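PDB 2PF5: tumor necrosis factor-inducible protein TSG-6 from Homo sapiens, which regulates extracellular matrix organisation during tissue remodelling, binding hyaluronan through its Link module and transferring heavy chains from inter-alpha-inhibitor onto it. Local coordinates for residues Cys23-Leu36 with Arg84-Pro95. Sequence-based numbering, arbitrary orientation. Where two conformers were deposited one is given.
Sequences CEFEGGHLATYKQL and RSERWDAYCYNP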
loop_
_atom_site.group_PDB
_atom_site.type_symbol
_atom_site.label_atom_id
_atom_site.label_comp_id
_atom_site.label_asym_id
_atom_site.label_seq_id
_atom_site.Cartn_x
_atom_site.Cartn_y
_atom_site.Cartn_z
ATOM N N CYS A 23 1.415 -8.830 -4.279
ATOM C CA CYS A 23 -0.069 -8.874 -4.149
ATOM C C CYS A 23 -0.674 -9.946 -5.080
ATOM O O CYS A 23 -1.568 -10.718 -4.680
ATOM C CB CYS A 23 -0.689 -7.470 -4.363
ATOM S SG CYS A 23 -0.219 -6.250 -3.135
ATOM N N GLU A 24 -0.140 -10.042 -6.306
ATOM C CA GLU A 24 -0.568 -11.063 -7.256
ATOM C C GLU A 24 -0.275 -12.477 -6.765
ATOM O O GLU A 24 -1.104 -13.392 -6.872
ATOM C CB GLU A 24 0.083 -10.841 -8.630
ATOM C CG GLU A 24 -0.370 -9.572 -9.344
ATOM C CD GLU A 24 0.410 -9.300 -10.629
ATOM O OE1 GLU A 24 1.456 -9.971 -10.863
ATOM O OE2 GLU A 24 -0.028 -8.414 -11.401
ATOM N N PHE A 25 0.914 -12.639 -6.205
ATOM C CA PHE A 25 1.359 -13.932 -5.718
ATOM C C PHE A 25 0.394 -14.451 -4.651
ATOM O O PHE A 25 0.152 -15.665 -4.557
ATOM C CB PHE A 25 2.774 -13.808 -5.138
ATOM C CG PHE A 25 3.308 -15.081 -4.552
ATOM C CD1 PHE A 25 3.481 -16.215 -5.332
ATOM C CD2 PHE A 25 3.719 -15.111 -3.230
ATOM C CE1 PHE A 25 4.008 -17.402 -4.785
ATOM C CE2 PHE A 25 4.261 -16.283 -2.676
ATOM C CZ PHE A 25 4.394 -17.418 -3.443
ATOM N N GLU A 26 -0.146 -13.530 -3.863
ATOM C CA GLU A 26 -1.005 -13.910 -2.745
ATOM C C GLU A 26 -2.466 -13.987 -3.161
ATOM O O GLU A 26 -3.343 -14.213 -2.312
ATOM C CB GLU A 26 -0.813 -12.952 -1.550
ATOM C CG GLU A 26 0.560 -13.195 -0.881
ATOM C CD GLU A 26 0.788 -12.436 0.439
ATOM O OE1 GLU A 26 -0.085 -11.649 0.861
ATOM O OE2 GLU A 26 1.851 -12.675 1.075
ATOM N N GLY A 27 -2.711 -13.806 -4.459
ATOM C CA GLY A 27 -4.033 -14.016 -5.052
ATOM C C GLY A 27 -4.829 -12.757 -5.386
ATOM O O GLY A 27 -5.972 -12.856 -5.836
ATOM N N GLY A 28 -4.230 -11.587 -5.187
ATOM C CA GLY A 28 -4.908 -10.317 -5.384
ATOM C C GLY A 28 -4.205 -9.378 -6.339
ATOM O O GLY A 28 -3.619 -9.821 -7.351
ATOM N N HIS A 29 -4.316 -8.084 -6.041
ATOM C CA HIS A 29 -3.743 -6.981 -6.828
ATOM C C HIS A 29 -3.405 -5.892 -5.853
ATOM O O HIS A 29 -3.821 -5.971 -4.688
ATOM C CB HIS A 29 -4.755 -6.469 -7.881
ATOM C CG HIS A 29 -5.271 -7.550 -8.776
ATOM N ND1 HIS A 29 -4.543 -8.049 -9.843
ATOM C CD2 HIS A 29 -6.413 -8.278 -8.725
ATOM C CE1 HIS A 29 -5.225 -9.028 -10.412
ATOM N NE2 HIS A 29 -6.359 -9.189 -9.747
ATOM N N LEU A 30 -2.658 -4.868 -6.285
ATOM C CA LEU A 30 -2.458 -3.705 -5.435
ATOM C C LEU A 30 -3.813 -3.054 -5.194
ATOM O O LEU A 30 -4.675 -2.961 -6.121
ATOM C CB LEU A 30 -1.526 -2.683 -6.082
ATOM C CG LEU A 30 -0.044 -3.127 -6.127
ATOM C CD1 LEU A 30 0.674 -2.239 -7.173
ATOM C CD2 LEU A 30 0.654 -3.093 -4.752
ATOM N N ALA A 31 -3.995 -2.603 -3.965
ATOM C CA ALA A 31 -5.255 -1.900 -3.611
ATOM C C ALA A 31 -5.297 -0.568 -4.370
ATOM O O ALA A 31 -4.245 0.102 -4.581
ATOM C CB ALA A 31 -5.306 -1.675 -2.112
ATOM N N THR A 32 -6.481 -0.162 -4.800
ATOM C CA THR A 32 -6.657 1.201 -5.261
ATOM C C THR A 32 -6.707 2.179 -4.085
ATOM O O THR A 32 -6.959 1.801 -2.919
ATOM C CB THR A 32 -7.908 1.366 -6.109
ATOM O OG1 THR A 32 -9.071 1.276 -5.267
ATOM C CG2 THR A 32 -8.001 0.298 -7.234
ATOM N N TYR A 33 -6.481 3.451 -4.380
ATOM C CA TYR A 33 -6.677 4.474 -3.376
ATOM C C TYR A 33 -8.090 4.407 -2.764
ATOM O O TYR A 33 -8.235 4.527 -1.557
ATOM C CB TYR A 33 -6.493 5.867 -3.969
ATOM C CG TYR A 33 -6.627 6.967 -2.929
ATOM C CD1 TYR A 33 -5.497 7.443 -2.236
ATOM C CD2 TYR A 33 -7.882 7.531 -2.638
ATOM C CE1 TYR A 33 -5.614 8.433 -1.289
ATOM C CE2 TYR A 33 -8.026 8.519 -1.676
ATOM C CZ TYR A 33 -6.887 8.958 -0.995
ATOM O OH TYR A 33 -7.017 9.984 -0.091
ATOM N N LYS A 34 -9.116 4.248 -3.587
ATOM C CA LYS A 34 -10.489 4.237 -3.030
ATOM C C LYS A 34 -10.718 3.028 -2.118
ATOM O O LYS A 34 -11.453 3.138 -1.133
ATOM C CB LYS A 34 -11.513 4.279 -4.136
ATOM C CG LYS A 34 -11.632 5.674 -4.757
ATOM C CD LYS A 34 -12.423 5.561 -6.026
ATOM C CE LYS A 34 -12.816 6.920 -6.559
ATOM N NZ LYS A 34 -13.167 6.752 -7.995
ATOM N N GLN A 35 -10.073 1.899 -2.448
ATOM C CA GLN A 35 -10.128 0.691 -1.625
ATOM C C GLN A 35 -9.429 0.895 -0.297
ATOM O O GLN A 35 -9.973 0.545 0.758
ATOM C CB GLN A 35 -9.590 -0.542 -2.360
ATOM C CG GLN A 35 -10.598 -1.073 -3.416
ATOM C CD GLN A 35 -9.939 -1.957 -4.488
ATOM O OE1 GLN A 35 -8.705 -2.159 -4.503
ATOM N NE2 GLN A 35 -10.753 -2.442 -5.410
ATOM N N LEU A 36 -8.223 1.445 -0.346
ATOM C CA LEU A 36 -7.483 1.769 0.856
ATOM C C LEU A 36 -8.285 2.749 1.728
ATOM O O LEU A 36 -8.326 2.582 2.963
ATOM C CB LEU A 36 -6.066 2.338 0.504
ATOM C CG LEU A 36 -5.125 2.602 1.692
ATOM C CD1 LEU A 36 -4.819 1.307 2.502
ATOM C CD2 LEU A 36 -3.799 3.293 1.207
ATOM N N ARG A 84 9.874 4.402 -10.050
ATOM C CA ARG A 84 9.247 3.119 -9.625
ATOM C C ARG A 84 10.218 2.120 -9.016
ATOM O O ARG A 84 9.809 1.028 -8.613
ATOM C CB ARG A 84 8.426 2.477 -10.761
ATOM C CG ARG A 84 7.305 3.394 -11.312
ATOM C CD ARG A 84 6.259 3.812 -10.322
ATOM N NE ARG A 84 5.340 4.791 -10.927
ATOM C CZ ARG A 84 4.383 4.506 -11.815
ATOM N NH1 ARG A 84 4.155 3.249 -12.213
ATOM N NH2 ARG A 84 3.650 5.494 -12.324
ATOM N N SER A 85 11.485 2.492 -8.910
ATOM C CA SER A 85 12.461 1.648 -8.212
ATOM C C SER A 85 12.642 2.106 -6.761
ATOM O O SER A 85 13.463 1.561 -6.025
ATOM C CB SER A 85 13.803 1.558 -8.969
ATOM O OG SER A 85 14.579 2.737 -8.834
ATOM N N GLU A 86 11.853 3.102 -6.337
ATOM C CA GLU A 86 11.844 3.432 -4.914
ATOM C C GLU A 86 11.374 2.189 -4.158
ATOM O O GLU A 86 10.577 1.387 -4.706
ATOM C CB GLU A 86 10.906 4.605 -4.621
ATOM C CG GLU A 86 11.475 5.977 -5.073
ATOM C CD GLU A 86 10.505 7.118 -4.784
ATOM O OE1 GLU A 86 9.407 6.844 -4.210
ATOM O OE2 GLU A 86 10.817 8.277 -5.143
ATOM N N ARG A 87 11.827 2.019 -2.920
ATOM C CA ARG A 87 11.462 0.818 -2.126
ATOM C C ARG A 87 10.550 1.186 -0.940
ATOM O O ARG A 87 10.902 1.989 -0.079
ATOM C CB ARG A 87 12.712 0.051 -1.657
ATOM C CG ARG A 87 13.571 -0.453 -2.818
ATOM C CD ARG A 87 14.905 -0.912 -2.303
ATOM N NE ARG A 87 14.839 -2.349 -2.097
ATOM C CZ ARG A 87 15.733 -3.077 -1.433
ATOM N NH1 ARG A 87 15.544 -4.384 -1.352
ATOM N NH2 ARG A 87 16.787 -2.519 -0.838
ATOM N N TRP A 88 9.358 0.595 -0.934
ATOM C CA TRP A 88 8.339 0.904 0.058
ATOM C C TRP A 88 7.704 -0.433 0.454
ATOM O O TRP A 88 8.186 -1.494 0.078
ATOM C CB TRP A 88 7.278 1.829 -0.547
ATOM C CG TRP A 88 7.792 3.244 -0.952
ATOM C CD1 TRP A 88 7.983 3.725 -2.226
ATOM C CD2 TRP A 88 8.169 4.305 -0.063
ATOM N NE1 TRP A 88 8.421 5.042 -2.186
ATOM C CE2 TRP A 88 8.551 5.419 -0.872
ATOM C CE3 TRP A 88 8.204 4.439 1.334
ATOM C CZ2 TRP A 88 8.951 6.644 -0.319
ATOM C CZ3 TRP A 88 8.623 5.649 1.889
ATOM C CH2 TRP A 88 8.982 6.747 1.059
ATOM N N ASP A 89 6.583 -0.388 1.172
ATOM C CA ASP A 89 5.849 -1.615 1.402
ATOM C C ASP A 89 4.788 -1.763 0.301
ATOM O O ASP A 89 4.889 -1.135 -0.768
ATOM C CB ASP A 89 5.269 -1.603 2.833
ATOM C CG ASP A 89 6.341 -1.760 3.902
ATOM O OD1 ASP A 89 7.475 -2.245 3.616
ATOM O OD2 ASP A 89 6.043 -1.406 5.062
ATOM N N ALA A 90 3.750 -2.564 0.556
ATOM C CA ALA A 90 2.686 -2.783 -0.415
ATOM C C ALA A 90 1.335 -2.792 0.306
ATOM O O ALA A 90 1.231 -3.305 1.412
ATOM C CB ALA A 90 2.892 -4.112 -1.141
ATOM N N TYR A 91 0.325 -2.221 -0.342
ATOM C CA TYR A 91 -1.080 -2.358 0.075
ATOM C C TYR A 91 -1.791 -3.201 -0.961
ATOM O O TYR A 91 -1.885 -2.814 -2.133
ATOM C CB TYR A 91 -1.765 -0.982 0.287
ATOM C CG TYR A 91 -1.287 -0.402 1.570
ATOM C CD1 TYR A 91 -0.278 0.563 1.569
ATOM C CD2 TYR A 91 -1.764 -0.888 2.812
ATOM C CE1 TYR A 91 0.221 1.083 2.772
ATOM C CE2 TYR A 91 -1.264 -0.391 4.018
ATOM C CZ TYR A 91 -0.265 0.606 3.979
ATOM O OH TYR A 91 0.261 1.116 5.143
ATOM N N CYS A 92 -2.234 -4.385 -0.529
ATOM C CA CYS A 92 -2.892 -5.346 -1.389
ATOM C C CYS A 92 -4.418 -5.357 -1.181
ATOM O O CYS A 92 -4.920 -5.133 -0.074
ATOM C CB CYS A 92 -2.406 -6.755 -1.084
ATOM S SG CYS A 92 -0.643 -7.072 -1.308
ATOM N N TYR A 93 -5.119 -5.698 -2.253
ATOM C CA TYR A 93 -6.559 -5.978 -2.210
ATOM C C TYR A 93 -6.833 -7.422 -2.655
ATOM O O TYR A 93 -6.479 -7.824 -3.775
ATOM C CB TYR A 93 -7.325 -4.988 -3.080
ATOM C CG TYR A 93 -8.821 -5.284 -3.054
ATOM C CD1 TYR A 93 -9.535 -5.221 -1.847
ATOM C CD2 TYR A 93 -9.509 -5.625 -4.203
ATOM C CE1 TYR A 93 -10.909 -5.517 -1.794
ATOM C CE2 TYR A 93 -10.924 -5.916 -4.170
ATOM C CZ TYR A 93 -11.588 -5.829 -2.947
ATOM O OH TYR A 93 -12.933 -6.115 -2.853
ATOM N N ASN A 94 -7.433 -8.210 -1.761
ATOM C CA ASN A 94 -7.848 -9.579 -2.087
ATOM C C ASN A 94 -9.215 -9.802 -1.431
ATOM O O ASN A 94 -9.250 -10.142 -0.257
ATOM C CB ASN A 94 -6.843 -10.581 -1.520
ATOM C CG ASN A 94 -6.991 -11.966 -2.096
ATOM O OD1 ASN A 94 -8.103 -12.462 -2.315
ATOM N ND2 ASN A 94 -5.871 -12.628 -2.297
ATOM N N PRO A 95 -10.323 -9.627 -2.171
ATOM C CA PRO A 95 -11.676 -9.739 -1.544
ATOM C C PRO A 95 -12.127 -11.165 -1.186
ATOM O O PRO A 95 -11.553 -12.135 -1.684
ATOM C CB PRO A 95 -12.597 -9.174 -2.622
ATOM C CG PRO A 95 -11.915 -9.547 -3.905
ATOM C CD PRO A 95 -10.423 -9.328 -3.613
#
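A disulfide fastens Cys23, in the last turn of helix 16-25, to Cys92 on strand 89-93, with SG 2.0 Å from SG and a chi3 of -83°. Just beyond the helix, which closes in a Schellman motif at Gly27, the chain runs antiparallel to the same strand. His29 and Tyr93 form a hydrogen-bonded pair: Tyr93 N gives a nearly straight bond to His29 O at 2.8 Å, and His29 N returns one to Tyr93 O at 3.1 Å. Ala31 N then donates to Tyr91 O at 2.8 Å. Gly28 CA makes a CA-H...O contact of 3.4 Å with Tyr93 O. Asn94 ND2 comes within 3.0 Å of Glu26 O, at an angle too poor for a hydrogen bond.

Among the side chains, Gln35, extended beyond CG (chi2 160°), lays its amide over one face of the Tyr93 ring, the planes 32° apart, with OE1 3.4 Å from Tyr93 CG; Pro95 CD lies over the opposite face, toward the rim. Thr32 N steadies OE1 from above the carbonyl plane, while Gln35 N bonds back to Thr32 OG1, a capping box that starts helix 33-41. Leu36 CD1 makes an off-centre CH-pi contact with the Tyr91 ring, 4.2 Å from its centroid, and Tyr91 OH is hydrogen-bonded to Ala48 O.

The disulfide thus ties helix 16-25 to strand 89-93, pairing holds the connection between the helices, and Gln35 and Leu36 seat helix 33-41, in the C-type-lectin-like alpha/beta fold of the Link module.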